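Local coordinates for periplasmic beta-glucosidase (Pseudomonas aeruginosa, PDB 6R5T), which probably hydrolyses terminal, non-reducing beta-D-glucosyl residues to release beta-D-glucose, as a periplasmic member of glycosyl hydrolase family 3, at residues I381-G385 with P386-S390; Q406-T409 with V410-L414; N416-G419 with E420-L424; N547-A550 with D551-G555. The protein carries 1 engineered substitution. All coordinates share one frame; numbering follows the deposited sequence.

All four contacts belong to the alpha/beta C-terminal domain of the family 3 enzyme. Contacts 1, 2 and 3 follow a single beta-alpha-beta unit: contact 1 leaves strand 380-384, contact 2 starts helix 410-418, and contact 3 ends that helix and enters the neighbouring strand 423-427. Contact 4 is the end of helix 545-553, packed against helix 410-418. Contacts 1 and 4 are buried, contact 2 partly so, and contact 3 lies at the surface. Their chemistry follows: a turn and a small apolar pair in contact 1, a threonine N-cap in contact 2, arginine and water at a helix end in contact 3, and regular helical bonding with apolar packing in contact 4.

Contact 1: residues I381-G385 with P386-S390; sequences IAVIG and PLAKS
V383 and A388 face each other where strand 380-384 of the mixed sheet runs out into a type I beta turn, G385 to A388. The turn is defined by one backbone hydrogen bond: A388 N donates to G385 O at 3.2 Å, with an N-H...O angle of 165°. That bond is straight at the hydrogen, while at the acceptor the donor stands 58° out of the carbonyl plane, above it and not on a lone pair. The same oxygen accepts a second bond from a water at 2.8 Å. This water in turn takes the N-H of K389, so it bridges G385 O to the residue just past the turn. G385 has positive phi, which suits its lack of a side chain.

A second type I turn, L387 to S390, overlaps the first; its closing bond, S390 N to L387 O, is weak. It delivers S390 to the N-cap of helix 391-394, where S390 OG also bonds D393. V476 of strand 472-478 touches both L387 and A388, and P386 packs on K428, V432 and Q499.

The apolar part is a single pair. V383 CG1 sits anti to the backbone N (chi1 180°), which brings it within 3.8 Å of A388 CB. That same methyl, A388 CB, also lies 3.5 Å from G385 O.

Contact 2: residues Q406-T409 with V410-L414; sequences QAVT and VYQGL
The backbone turns into helix 410-418 at T409, whose carbonyl O accepts the first helical bond from G413 N at 2.9 Å, with an N-H...O angle of 158° and the donor tilted from the carbonyl plane.

The T409 side chain supplies the N-cap. With chi1 at 70°, OG1 lies between the backbone N and the carbonyl carbon, a rotation that points the oxygen at the first turn's N-H groups, where it accepts from Q412 N at 2.9 Å and 163°. The hydroxyl oxygen also rests 3.4 Å from Q412 CB, so one side-chain atom meets both the N-H and the beta carbon of the same residue. The amide of Q412 leads away from this point, and its NE2 is bonded to N416 OD1 one turn further on. V408, just before the cap, puts its CG1 branch 3.7 Å from G413 N and 4.1 Å from Q412 CB, lying along the first turn.

Around this start, Q391 of helix 391-394 touches T409, and K389 makes a cation-pi contact with Y411, whose backbone also bonds A388. V383 of strand 380-384 packs against Y411 and L414, while helix 545-553 packs on V410 through I549 and on L414 through A550 and L553.

Contact 3: residues N416-G419 with E420-L424; sequences NAVG and ERATL
V418 and A422 form the close-packed part of this junction, with V418 CB 3.9 Å from A422 CB. The V418 CG2 branch sits between the backbone N and the carbonyl carbon (chi1 -59°), a rotation that sets it toward L424, 4.3 Å from L424 CG. V418 also touches F554.

The chain reverses between these apolar residues in a type II' turn, V418 to R421, closed by R421 N donating to V418 O at 2.7 Å and 153°. G419, with positive phi, ends helix 410-418 and takes the first of the turn's two central places. The turn is the connection from helix to strand in a beta-alpha-beta crossover: it delivers the chain to 423-427, the edge strand parallel to 380-384.

The solvent side is looser and polar. R421 bends at chi3 to bring its guanidinium back over the helix end. V418 O lies over the centre of one of its faces, 3.3 Å above the plane, and NH1 donates to A417 O at 3.2 Å in a rather bent bond (138°), tilted from the guanidinium plane. One water links A417 O to R421 NH2, the latter bond weak. A second water donates to G419 O at 2.9 Å and to A422 O at 2.7 Å, bridging a carbonyl within the turn to one just past it.

Contact 4: residues N547-A550 with D551-G555; sequences NAIA and DVLFG
I549 lies alongside L553, one turn further along helix 545-553, the two side chains pointing the same way with I549 CG2 3.8 Å from L553 CD1. The branch that touches is the one anti to the backbone N, with CG1 turned beside that nitrogen (chi1 -66°).

F554 repeats the spacing more loosely: its ring carbon CD2 is 4.4 Å from A550 CB and 3.4 Å from A550 O, which meets the ring obliquely.

The backbone between them is regular alpha-helix. L553 N donates to I549 O at 2.9 Å and 166°, nearly in line with the carbonyl bond, and D551, V552 and F554 each bond to the residue four places back, the last through F554 N to A550 O at 3.0 Å. G555, at positive phi, then ends the helix in a Schellman motif, which has two bonds back into the last turn; G555 N bonds V552 O at 3.1 Å.

D551 is the charged residue here. Its OD1 and OD2 both lie 3.3 Å from N547 O, acceptors facing an acceptor. The charge is met by two salt bridges, OD1 with R356 and OD2 with R360, which probably offset that proximity. Both arginines come from helix 352-362, so this buried acid ties two helices together.

N547 OD1 accepts from N416 ND2, linking to helix 410-418, and N547 ND2 bonds E544. Helix 410-418 packs on F554 through L414, A417 and V418, and on I549 through V410. Strand 513-518 of the mixed sheet receives I549 and L553 on V516, while A359 and R360 of helix 352-362 lie against A548.

Contact 1: residues I381-G385 with P386-S390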
# COMPACT_ATOMS: atom_id res chain seq x y z
N ILE A 381 -23.32 9.76 36.77
CA ILE A 381 -22.63 9.47 35.49
C ILE A 381 -21.24 8.95 35.85
O ILE A 381 -20.49 9.71 36.46
CB ILE A 381 -22.59 10.73 34.60
CG1 ILE A 381 -23.99 11.25 34.25
CG2 ILE A 381 -21.74 10.48 33.34
CD1 ILE A 381 -24.02 12.65 33.68
N ALA A 382 -20.91 7.73 35.46
CA ALA A 382 -19.53 7.20 35.62
C ALA A 382 -18.69 7.70 34.43
O ALA A 382 -19.12 7.55 33.29
CB ALA A 382 -19.51 5.71 35.72
N VAL A 383 -17.56 8.34 34.72
CA VAL A 383 -16.64 8.87 33.68
C VAL A 383 -15.39 8.01 33.79
O VAL A 383 -14.68 8.05 34.83
CB VAL A 383 -16.37 10.36 33.86
CG1 VAL A 383 -15.42 10.85 32.78
CG2 VAL A 383 -17.65 11.15 33.90
N ILE A 384 -15.13 7.20 32.78
CA ILE A 384 -14.17 6.10 32.89
C ILE A 384 -13.23 6.10 31.69
O ILE A 384 -13.71 6.24 30.58
CB ILE A 384 -14.88 4.73 33.06
CG1 ILE A 384 -15.69 4.73 34.38
CG2 ILE A 384 -13.92 3.59 33.00
CD1 ILE A 384 -16.57 3.52 34.54
N GLY A 385 -11.94 5.87 31.95
CA GLY A 385 -10.97 5.64 30.87
C GLY A 385 -9.74 6.53 31.00
O GLY A 385 -9.79 7.58 31.65
N PRO A 386 -8.65 6.11 30.35
CA PRO A 386 -7.36 6.82 30.52
C PRO A 386 -7.32 8.20 29.87
O PRO A 386 -6.42 8.95 30.17
CB PRO A 386 -6.36 5.86 29.90
CG PRO A 386 -7.16 5.03 28.92
CD PRO A 386 -8.52 4.88 29.57
N LEU A 387 -8.27 8.53 29.02
CA LEU A 387 -8.28 9.87 28.38
C LEU A 387 -9.23 10.82 29.08
O LEU A 387 -9.25 12.02 28.75
CB LEU A 387 -8.56 9.67 26.89
CG LEU A 387 -7.39 8.96 26.20
CD1 LEU A 387 -7.78 8.45 24.85
CD2 LEU A 387 -6.17 9.88 26.11
N ALA A 388 -9.98 10.36 30.09
CA ALA A 388 -11.00 11.23 30.71
C ALA A 388 -10.41 12.45 31.40
O ALA A 388 -11.07 13.51 31.32
CB ALA A 388 -11.79 10.41 31.68
N LYS A 389 -9.31 12.25 32.14
CA LYS A 389 -8.65 13.35 32.86
C LYS A 389 -7.30 13.72 32.23
O LYS A 389 -6.45 14.33 32.95
CB LYS A 389 -8.44 12.94 34.32
CG LYS A 389 -9.71 12.95 35.11
CD LYS A 389 -9.43 12.89 36.60
CE LYS A 389 -10.69 12.96 37.42
NZ LYS A 389 -10.36 13.00 38.87
N SER A 390 -7.10 13.47 30.95
CA SER A 390 -5.82 13.78 30.31
C SER A 390 -5.82 15.18 29.70
O SER A 390 -6.52 15.42 28.70
CB SER A 390 -5.50 12.76 29.26
OG SER A 390 -4.24 13.09 28.71
O HOH W 1 -8.29 9.55 32.98

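Contact 2: residues Q406-T409 with V410-L414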
# COMPACT_ATOMS: atom_id res chain seq x y z
N GLN A 406 -3.64 24.37 31.15
CA GLN A 406 -4.70 25.32 30.80
C GLN A 406 -5.85 24.60 30.09
O GLN A 406 -6.85 25.25 29.82
CB GLN A 406 -4.15 26.46 29.96
CG GLN A 406 -3.24 27.38 30.77
CD GLN A 406 -2.68 28.52 29.97
OE1 GLN A 406 -2.31 28.41 28.79
NE2 GLN A 406 -2.70 29.69 30.60
N ALA A 407 -5.65 23.32 29.73
CA ALA A 407 -6.65 22.59 28.92
C ALA A 407 -7.80 22.05 29.78
O ALA A 407 -7.61 21.67 30.95
CB ALA A 407 -5.97 21.50 28.14
N VAL A 408 -8.98 21.95 29.16
CA VAL A 408 -10.19 21.40 29.81
C VAL A 408 -10.31 19.92 29.44
O VAL A 408 -10.58 19.63 28.24
CB VAL A 408 -11.43 22.20 29.43
CG1 VAL A 408 -12.65 21.65 30.15
CG2 VAL A 408 -11.26 23.69 29.65
N THR A 409 -10.15 19.04 30.39
CA THR A 409 -10.38 17.59 30.17
C THR A 409 -11.86 17.26 29.94
O THR A 409 -12.75 18.06 30.21
CB THR A 409 -9.84 16.75 31.32
OG1 THR A 409 -10.70 17.01 32.44
CG2 THR A 409 -8.39 17.05 31.66
N VAL A 410 -12.10 16.08 29.40
CA VAL A 410 -13.51 15.61 29.25
C VAL A 410 -14.15 15.58 30.64
O VAL A 410 -15.24 16.13 30.78
CB VAL A 410 -13.60 14.26 28.56
CG1 VAL A 410 -15.02 13.74 28.60
CG2 VAL A 410 -13.07 14.39 27.15
N TYR A 411 -13.46 15.02 31.63
CA TYR A 411 -14.01 15.02 33.01
C TYR A 411 -14.39 16.44 33.45
O TYR A 411 -15.49 16.70 33.94
CB TYR A 411 -13.04 14.36 33.98
CG TYR A 411 -13.61 14.34 35.36
CD1 TYR A 411 -13.45 15.43 36.20
CD2 TYR A 411 -14.36 13.27 35.79
CE1 TYR A 411 -13.99 15.43 37.48
CE2 TYR A 411 -14.91 13.25 37.07
CZ TYR A 411 -14.76 14.35 37.87
OH TYR A 411 -15.30 14.35 39.12
N GLN A 412 -13.49 17.41 33.30
CA GLN A 412 -13.72 18.77 33.78
C GLN A 412 -14.84 19.42 33.01
O GLN A 412 -15.61 20.18 33.59
CB GLN A 412 -12.42 19.59 33.72
CG GLN A 412 -12.55 20.94 34.36
CD GLN A 412 -12.75 20.80 35.85
OE1 GLN A 412 -11.98 20.12 36.52
NE2 GLN A 412 -13.87 21.31 36.35
N GLY A 413 -14.96 19.14 31.70
CA GLY A 413 -16.06 19.68 30.90
C GLY A 413 -17.40 19.18 31.43
O GLY A 413 -18.36 19.99 31.52
N LEU A 414 -17.46 17.91 31.79
CA LEU A 414 -18.72 17.35 32.32
C LEU A 414 -18.99 18.00 33.69
O LEU A 414 -20.10 18.43 33.91
CB LEU A 414 -18.58 15.85 32.43
CG LEU A 414 -18.48 15.15 31.08
CD1 LEU A 414 -18.19 13.71 31.33
CD2 LEU A 414 -19.73 15.33 30.25

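Contact 3: residues N416-G419 with E420-L424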
# COMPACT_ATOMS: atom_id res chain seq x y z
N ASN A 416 -18.09 20.95 34.77
CA ASN A 416 -18.49 22.34 34.48
C ASN A 416 -19.97 22.40 34.07
O ASN A 416 -20.69 23.33 34.46
CB ASN A 416 -17.63 22.95 33.37
CG ASN A 416 -16.18 23.19 33.75
OD1 ASN A 416 -15.80 23.20 34.93
ND2 ASN A 416 -15.36 23.44 32.73
N ALA A 417 -20.40 21.43 33.28
CA ALA A 417 -21.75 21.44 32.68
C ALA A 417 -22.80 21.15 33.77
O ALA A 417 -23.85 21.80 33.73
CB ALA A 417 -21.83 20.41 31.60
N VAL A 418 -22.52 20.20 34.66
CA VAL A 418 -23.56 19.64 35.58
C VAL A 418 -23.57 20.41 36.91
O VAL A 418 -24.62 20.30 37.61
CB VAL A 418 -23.41 18.14 35.80
CG1 VAL A 418 -23.51 17.37 34.49
CG2 VAL A 418 -22.17 17.74 36.57
N GLY A 419 -22.49 21.12 37.24
CA GLY A 419 -22.33 21.75 38.57
C GLY A 419 -22.78 20.80 39.66
O GLY A 419 -22.24 19.70 39.76
N GLU A 420 -23.79 21.18 40.45
CA GLU A 420 -24.27 20.32 41.56
C GLU A 420 -25.54 19.55 41.14
O GLU A 420 -26.11 18.85 42.00
CB GLU A 420 -24.58 21.13 42.83
CG GLU A 420 -23.50 22.10 43.24
CD GLU A 420 -23.68 23.51 42.68
OE1 GLU A 420 -24.85 23.94 42.56
OE2 GLU A 420 -22.65 24.16 42.35
N ARG A 421 -25.96 19.62 39.87
CA ARG A 421 -27.23 19.00 39.42
C ARG A 421 -27.04 17.51 39.11
O ARG A 421 -28.05 16.84 38.95
CB ARG A 421 -27.78 19.84 38.26
CG ARG A 421 -28.32 21.17 38.77
CD ARG A 421 -28.35 22.30 37.76
NE ARG A 421 -27.03 22.86 37.46
CZ ARG A 421 -26.42 22.86 36.28
NH1 ARG A 421 -25.21 23.39 36.16
NH2 ARG A 421 -26.99 22.31 35.21
N ALA A 422 -25.81 17.01 38.96
CA ALA A 422 -25.56 15.57 38.73
C ALA A 422 -24.27 15.17 39.45
O ALA A 422 -23.45 16.07 39.78
CB ALA A 422 -25.46 15.22 37.25
N THR A 423 -24.11 13.89 39.68
CA THR A 423 -22.93 13.33 40.36
C THR A 423 -22.04 12.63 39.33
O THR A 423 -22.46 11.60 38.79
CB THR A 423 -23.33 12.36 41.47
OG1 THR A 423 -24.19 13.07 42.37
CG2 THR A 423 -22.14 11.83 42.24
N LEU A 424 -20.78 13.04 39.25
CA LEU A 424 -19.82 12.30 38.40
C LEU A 424 -19.00 11.35 39.25
O LEU A 424 -18.57 11.71 40.37
CB LEU A 424 -18.89 13.31 37.73
CG LEU A 424 -19.54 14.38 36.87
CD1 LEU A 424 -18.46 15.23 36.24
CD2 LEU A 424 -20.44 13.74 35.82
O HOH W 2 -26.00 24.16 33.02
O HOH W 3 -21.91 17.48 41.52

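Contact 4: residues N547-A550 with D551-G555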
# COMPACT_ATOMS: atom_id res chain seq x y z
N ASN A 547 -14.92 21.14 27.24
CA ASN A 547 -16.15 21.97 27.29
C ASN A 547 -16.96 21.79 26.00
O ASN A 547 -18.20 21.62 26.07
CB ASN A 547 -15.84 23.44 27.51
CG ASN A 547 -15.54 23.79 28.95
OD1 ASN A 547 -16.12 23.19 29.87
ND2 ASN A 547 -14.66 24.79 29.14
N ALA A 548 -16.31 21.71 24.85
CA ALA A 548 -17.03 21.51 23.57
C ALA A 548 -17.68 20.12 23.57
O ALA A 548 -18.81 19.94 23.08
CB ALA A 548 -16.10 21.74 22.42
N ILE A 549 -16.97 19.12 24.10
CA ILE A 549 -17.49 17.73 24.17
C ILE A 549 -18.72 17.69 25.09
O ILE A 549 -19.76 17.17 24.70
CB ILE A 549 -16.38 16.76 24.56
CG1 ILE A 549 -15.31 16.68 23.47
CG2 ILE A 549 -16.96 15.40 24.88
CD1 ILE A 549 -14.08 16.02 23.90
N ALA A 550 -18.64 18.30 26.28
CA ALA A 550 -19.82 18.38 27.15
C ALA A 550 -20.96 19.13 26.47
O ALA A 550 -22.10 18.70 26.64
CB ALA A 550 -19.44 18.98 28.48
N ASP A 551 -20.70 20.19 25.72
CA ASP A 551 -21.74 20.94 24.99
C ASP A 551 -22.50 19.98 24.08
O ASP A 551 -23.72 20.08 24.01
CB ASP A 551 -21.12 22.07 24.19
CG ASP A 551 -20.61 23.24 25.02
OD1 ASP A 551 -21.02 23.35 26.24
OD2 ASP A 551 -19.77 23.99 24.48
N VAL A 552 -21.81 19.06 23.39
CA VAL A 552 -22.49 18.12 22.49
C VAL A 552 -23.19 17.06 23.31
O VAL A 552 -24.35 16.78 23.00
CB VAL A 552 -21.49 17.51 21.50
CG1 VAL A 552 -22.02 16.20 20.93
CG2 VAL A 552 -21.22 18.56 20.46
N LEU A 553 -22.54 16.49 24.31
CA LEU A 553 -23.13 15.38 25.07
C LEU A 553 -24.43 15.80 25.77
O LEU A 553 -25.36 14.97 25.83
CB LEU A 553 -22.13 14.83 26.10
CG LEU A 553 -20.95 14.07 25.48
CD1 LEU A 553 -19.94 13.78 26.56
CD2 LEU A 553 -21.40 12.80 24.75
N PHE A 554 -24.55 17.05 26.17
CA PHE A 554 -25.76 17.51 26.89
C PHE A 554 -26.71 18.27 25.96
O PHE A 554 -27.80 18.72 26.42
CB PHE A 554 -25.34 18.31 28.12
CG PHE A 554 -24.73 17.47 29.20
CD1 PHE A 554 -25.44 16.45 29.79
CD2 PHE A 554 -23.45 17.72 29.64
CE1 PHE A 554 -24.89 15.67 30.79
CE2 PHE A 554 -22.91 16.95 30.65
CZ PHE A 554 -23.61 15.90 31.20
N GLY A 555 -26.41 18.33 24.68
CA GLY A 555 -27.33 18.84 23.63
C GLY A 555 -27.38 20.34 23.55
O GLY A 555 -28.25 20.86 22.83